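Local coordinates for kinetochore protein mis18 (Schizosaccharomyces pombe, PDB 5J6P) that helps recruit CENP-A to centromeres as part of a dedicated complex, keeping histones of the centromeres' central core deacetylated and the mitotic spindle intact, at residues 26-37 and 84-95. Residues are numbered along the deposited sequence; the frame is centred on the assembly and turned at random.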
loop_
_atom_site.group_PDB
_atom_site.type_symbol
_atom_site.label_atom_id
_atom_site.label_comp_id
_atom_site.label_asym_id
_atom_site.label_seq_id
_atom_site.Cartn_x
_atom_site.Cartn_y
_atom_site.Cartn_z
ATOM N N HIS A 26 -0.238 -14.941 -15.438
ATOM C CA HIS A 26 0.540 -15.960 -16.192
ATOM C C HIS A 26 1.825 -16.397 -15.512
ATOM O O HIS A 26 2.844 -15.693 -15.525
ATOM C CB HIS A 26 0.945 -15.431 -17.578
ATOM C CG HIS A 26 -0.177 -14.812 -18.338
ATOM N ND1 HIS A 26 -0.791 -15.439 -19.397
ATOM C CD2 HIS A 26 -0.809 -13.626 -18.180
ATOM C CE1 HIS A 26 -1.755 -14.665 -19.863
ATOM N NE2 HIS A 26 -1.784 -13.560 -19.143
ATOM N N ARG A 27 1.814 -17.608 -15.004
ATOM C CA ARG A 27 2.937 -18.084 -14.222
ATOM C C ARG A 27 4.216 -18.163 -15.055
ATOM O O ARG A 27 5.312 -17.905 -14.550
ATOM C CB ARG A 27 2.615 -19.452 -13.592
ATOM C CG ARG A 27 1.431 -19.431 -12.629
ATOM C CD ARG A 27 1.201 -20.783 -11.955
ATOM N NE ARG A 27 0.874 -20.618 -10.534
ATOM C CZ ARG A 27 0.378 -21.558 -9.725
ATOM N NH1 ARG A 27 0.118 -22.796 -10.155
ATOM N NH2 ARG A 27 0.139 -21.245 -8.454
ATOM N N GLU A 28 4.072 -18.472 -16.337
ATOM C CA GLU A 28 5.222 -18.785 -17.201
ATOM C C GLU A 28 5.935 -17.465 -17.534
ATOM O O GLU A 28 7.149 -17.457 -17.753
ATOM C CB GLU A 28 4.818 -19.551 -18.490
ATOM C CG GLU A 28 3.581 -20.463 -18.398
ATOM C CD GLU A 28 2.235 -19.730 -18.569
ATOM O OE1 GLU A 28 1.285 -20.025 -17.801
ATOM O OE2 GLU A 28 2.124 -18.840 -19.443
ATOM N N TYR A 29 5.184 -16.354 -17.552
ATOM C CA TYR A 29 5.783 -15.010 -17.682
ATOM C C TYR A 29 6.037 -14.270 -16.340
ATOM O O TYR A 29 6.542 -13.152 -16.340
ATOM C CB TYR A 29 4.948 -14.170 -18.655
ATOM C CG TYR A 29 4.805 -14.879 -19.978
ATOM C CD1 TYR A 29 5.928 -15.100 -20.792
ATOM C CD2 TYR A 29 3.570 -15.391 -20.396
ATOM C CE1 TYR A 29 5.826 -15.787 -21.993
ATOM C CE2 TYR A 29 3.459 -16.072 -21.598
ATOM C CZ TYR A 29 4.592 -16.264 -22.388
ATOM O OH TYR A 29 4.493 -16.940 -23.575
ATOM N N LEU A 30 5.741 -14.917 -15.212
ATOM C CA LEU A 30 5.908 -14.333 -13.885
ATOM C C LEU A 30 5.351 -12.917 -13.907
ATOM O O LEU A 30 6.048 -11.983 -13.521
ATOM C CB LEU A 30 7.389 -14.374 -13.448
ATOM C CG LEU A 30 8.094 -15.760 -13.430
ATOM C CD1 LEU A 30 9.477 -15.683 -14.082
ATOM C CD2 LEU A 30 8.181 -16.399 -12.036
ATOM N N SER A 31 4.102 -12.806 -14.389
ATOM C CA SER A 31 3.375 -11.542 -14.635
ATOM C C SER A 31 1.926 -11.627 -14.150
ATOM O O SER A 31 1.423 -12.723 -13.910
ATOM C CB SER A 31 3.325 -11.225 -16.137
ATOM O OG SER A 31 2.095 -11.633 -16.752
ATOM N N PHE A 32 1.248 -10.480 -14.042
ATOM C CA PHE A 32 -0.214 -10.454 -13.771
ATOM C C PHE A 32 -0.842 -9.194 -14.350
ATOM O O PHE A 32 -0.167 -8.238 -14.630
ATOM C CB PHE A 32 -0.535 -10.579 -12.268
ATOM C CG PHE A 32 -0.118 -9.384 -11.450
ATOM C CD1 PHE A 32 1.175 -9.297 -10.909
ATOM C CD2 PHE A 32 -0.997 -8.338 -11.234
ATOM C CE1 PHE A 32 1.569 -8.189 -10.164
ATOM C CE2 PHE A 32 -0.594 -7.217 -10.507
ATOM C CZ PHE A 32 0.682 -7.144 -9.971
ATOM N N THR A 33 -2.148 -9.169 -14.511
ATOM C CA THR A 33 -2.725 -8.209 -15.427
ATOM C C THR A 33 -3.990 -7.608 -14.828
ATOM O O THR A 33 -4.794 -8.323 -14.260
ATOM C CB THR A 33 -2.971 -8.879 -16.824
ATOM O OG1 THR A 33 -1.754 -9.522 -17.306
ATOM C CG2 THR A 33 -3.485 -7.856 -17.842
ATOM N N LEU A 34 -4.127 -6.291 -14.979
ATOM C CA LEU A 34 -5.121 -5.500 -14.296
ATOM C C LEU A 34 -5.762 -4.594 -15.313
ATOM O O LEU A 34 -5.092 -4.116 -16.201
ATOM C CB LEU A 34 -4.457 -4.599 -13.221
ATOM C CG LEU A 34 -4.326 -4.906 -11.707
ATOM C CD1 LEU A 34 -3.751 -6.280 -11.387
ATOM C CD2 LEU A 34 -3.485 -3.824 -11.023
ATOM N N SER A 35 -7.033 -4.299 -15.105
ATOM C CA SER A 35 -7.826 -3.476 -15.978
ATOM C C SER A 35 -7.810 -2.034 -15.555
ATOM O O SER A 35 -8.409 -1.161 -16.227
ATOM C CB SER A 35 -9.278 -3.967 -15.941
ATOM O OG SER A 35 -9.854 -3.787 -14.652
ATOM N N ASP A 36 -7.209 -1.773 -14.397
ATOM C CA ASP A 36 -7.046 -0.392 -13.958
ATOM C C ASP A 36 -5.842 -0.217 -13.055
ATOM O O ASP A 36 -5.406 -1.165 -12.389
ATOM C CB ASP A 36 -8.323 0.157 -13.263
ATOM C CG ASP A 36 -8.458 1.681 -13.414
ATOM O OD1 ASP A 36 -7.534 2.315 -13.975
ATOM O OD2 ASP A 36 -9.482 2.256 -12.985
ATOM N N ALA A 37 -5.325 1.014 -13.045
ATOM C CA ALA A 37 -4.302 1.407 -12.102
ATOM C C ALA A 37 -4.493 2.815 -11.668
ATOM O O ALA A 37 -5.118 3.596 -12.339
ATOM C CB ALA A 37 -2.930 1.251 -12.738
ATOM N N ILE A 84 -5.391 -9.291 -22.423
ATOM C CA ILE A 84 -4.247 -8.484 -22.051
ATOM C C ILE A 84 -4.296 -7.094 -22.679
ATOM O O ILE A 84 -3.762 -6.124 -22.121
ATOM C CB ILE A 84 -2.940 -9.182 -22.525
ATOM C CG1 ILE A 84 -2.816 -10.585 -21.972
ATOM C CG2 ILE A 84 -1.714 -8.473 -22.038
ATOM C CD1 ILE A 84 -3.389 -10.755 -20.588
ATOM N N ARG A 85 -4.901 -6.998 -23.848
ATOM C CA ARG A 85 -4.666 -5.875 -24.724
ATOM C C ARG A 85 -5.299 -4.648 -24.157
ATOM O O ARG A 85 -6.422 -4.714 -23.735
ATOM C CB ARG A 85 -5.257 -6.129 -26.103
ATOM C CG ARG A 85 -5.022 -5.006 -27.109
ATOM C CD ARG A 85 -6.143 -4.984 -28.113
ATOM N NE ARG A 85 -5.983 -6.064 -29.074
ATOM C CZ ARG A 85 -6.918 -6.479 -29.925
ATOM N NH1 ARG A 85 -8.151 -5.947 -29.937
ATOM N NH2 ARG A 85 -6.602 -7.458 -30.763
ATOM N N ASP A 86 -4.559 -3.540 -24.216
ATOM C CA ASP A 86 -4.877 -2.266 -23.584
ATOM C C ASP A 86 -5.228 -2.363 -22.089
ATOM O O ASP A 86 -6.112 -1.627 -21.579
ATOM C CB ASP A 86 -5.920 -1.532 -24.422
ATOM C CG ASP A 86 -5.371 -1.135 -25.772
ATOM O OD1 ASP A 86 -4.141 -1.299 -25.964
ATOM O OD2 ASP A 86 -6.146 -0.669 -26.638
ATOM N N MET A 87 -4.498 -3.258 -21.413
ATOM C CA MET A 87 -4.602 -3.460 -19.981
ATOM C C MET A 87 -3.195 -3.454 -19.398
ATOM O O MET A 87 -2.214 -3.769 -20.094
ATOM C CB MET A 87 -5.276 -4.798 -19.603
ATOM C CG MET A 87 -6.610 -5.093 -20.240
ATOM S SD MET A 87 -8.141 -4.477 -19.524
ATOM C CE MET A 87 -8.249 -2.748 -20.031
ATOM N N TYR A 88 -3.149 -3.191 -18.091
ATOM C CA TYR A 88 -1.914 -3.050 -17.343
ATOM C C TYR A 88 -1.369 -4.390 -16.927
ATOM O O TYR A 88 -1.913 -5.009 -16.048
ATOM C CB TYR A 88 -2.110 -2.168 -16.106
ATOM C CG TYR A 88 -2.702 -0.810 -16.418
ATOM C CD1 TYR A 88 -1.904 0.272 -16.756
ATOM C CD2 TYR A 88 -4.071 -0.614 -16.365
ATOM C CE1 TYR A 88 -2.466 1.525 -17.022
ATOM C CE2 TYR A 88 -4.640 0.618 -16.633
ATOM C CZ TYR A 88 -3.840 1.686 -16.958
ATOM O OH TYR A 88 -4.464 2.887 -17.200
ATOM N N THR A 89 -0.271 -4.800 -17.545
ATOM C CA THR A 89 0.348 -6.085 -17.292
ATOM C C THR A 89 1.650 -5.890 -16.521
ATOM O O THR A 89 2.686 -5.534 -17.080
ATOM C CB THR A 89 0.620 -6.846 -18.627
ATOM O OG1 THR A 89 -0.617 -7.029 -19.356
ATOM C CG2 THR A 89 1.258 -8.179 -18.384
ATOM N N PHE A 90 1.583 -6.209 -15.239
ATOM C CA PHE A 90 2.676 -6.027 -14.295
ATOM C C PHE A 90 3.603 -7.210 -14.096
ATOM O O PHE A 90 3.205 -8.361 -14.115
ATOM C CB PHE A 90 2.090 -5.617 -12.938
ATOM C CG PHE A 90 1.455 -4.251 -12.960
ATOM C CD1 PHE A 90 2.232 -3.121 -13.111
ATOM C CD2 PHE A 90 0.092 -4.092 -12.867
ATOM C CE1 PHE A 90 1.651 -1.854 -13.174
ATOM C CE2 PHE A 90 -0.484 -2.839 -12.927
ATOM C CZ PHE A 90 0.295 -1.712 -13.067
ATOM N N SER A 91 4.844 -6.878 -13.820
ATOM C CA SER A 91 5.925 -7.817 -13.643
ATOM C C SER A 91 6.006 -8.206 -12.139
ATOM O O SER A 91 6.218 -7.353 -11.310
ATOM C CB SER A 91 7.189 -7.093 -14.156
ATOM O OG SER A 91 8.285 -7.944 -14.361
ATOM N N MET A 92 5.811 -9.474 -11.774
ATOM C CA MET A 92 5.788 -9.853 -10.346
ATOM C C MET A 92 7.123 -9.589 -9.685
ATOM O O MET A 92 7.173 -9.361 -8.490
ATOM C CB MET A 92 5.481 -11.332 -10.108
ATOM C CG MET A 92 4.134 -11.874 -10.572
ATOM S SD MET A 92 4.218 -13.681 -10.851
ATOM C CE MET A 92 2.475 -14.128 -10.854
ATOM N N ASP A 93 8.201 -9.635 -10.450
ATOM C CA ASP A 93 9.552 -9.412 -9.916
ATOM C C ASP A 93 9.779 -7.996 -9.454
ATOM O O ASP A 93 10.743 -7.718 -8.740
ATOM C CB ASP A 93 10.635 -9.735 -10.976
ATOM C CG ASP A 93 11.360 -11.041 -10.685
ATOM O OD1 ASP A 93 10.696 -12.019 -10.252
ATOM O OD2 ASP A 93 12.599 -11.080 -10.880
ATOM N N LYS A 94 8.904 -7.107 -9.909
ATOM C CA LYS A 94 9.030 -5.683 -9.727
ATOM C C LYS A 94 7.925 -5.109 -8.876
ATOM O O LYS A 94 7.923 -3.931 -8.638
ATOM C CB LYS A 94 8.994 -5.037 -11.120
ATOM C CG LYS A 94 10.203 -5.367 -12.007
ATOM C CD LYS A 94 11.339 -4.449 -11.627
ATOM C CE LYS A 94 12.586 -4.627 -12.449
ATOM N NZ LYS A 94 13.527 -3.552 -12.034
ATOM N N LEU A 95 6.979 -5.922 -8.436
ATOM C CA LEU A 95 5.839 -5.448 -7.649
ATOM C C LEU A 95 5.921 -6.105 -6.296
ATOM O O LEU A 95 6.807 -6.938 -6.063
ATOM C CB LEU A 95 4.494 -5.803 -8.298
ATOM C CG LEU A 95 3.939 -4.905 -9.387
ATOM C CD1 LEU A 95 3.369 -3.642 -8.817
ATOM C CD2 LEU A 95 5.002 -4.562 -10.411
#
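Phe32 O accepts the N-H of Phe90, Phe90 N to Phe32 O being 2.7 Å, while Phe32 N is held by Phe90 O, so the two residues form a hydrogen-bonded pair of antiparallel strands 31-34 and 88-91. Leu34 and Tyr88 repeat this reciprocal pairing two residues on, and Met92 N to Leu30 O continues the ladder past the strand end. Thr33 and Thr89 lie between as a non-hydrogen-bonded pair; their side chains lie on the same face as that of Ser31, and a weak hydrogen bond of 3.4 Å links Thr33 OG1 to Thr89 OG1.

The face of Phe32, Leu34, Tyr88 and Phe90 shows how such register packs apolar groups together. Phe32 CG sits between its backbone N and carbonyl carbon (chi1 68°), which brings one face of the ring against Phe90 CB in a CH-pi contact offset toward the rim, Phe90 CB to Phe32 CZ being 3.6 Å; the rings themselves meet obliquely, their planes at 39°. Met92 CG closes on the edge of the Phe32 ring, and Leu95 CG approaches Phe32 CZ at 4.0 Å. Were Phe32 replaced by an alanine, Phe90 CB, Met92 CG and Leu95 CG would probably lose the ring they share, and a gap would open between them. Leu34 CD2 meets Phe90 CE2 at 3.7 Å, and beyond it Ala37 CB stands almost centrally over the Tyr88 ring, a CH-pi contact of 4.0 Å from CB to the centroid.

Within the Mis18 (Yippee-like) domain these are inner strands of an antiparallel sheet, flanked by 22-26 and 69-76; the side chain of Leu95 lies about 9 Å from the zinc ion. Phe32 reaches Phe7 of the second sheet, whereas Phe90 and Leu95 pack on Val16 of its strand 15-18.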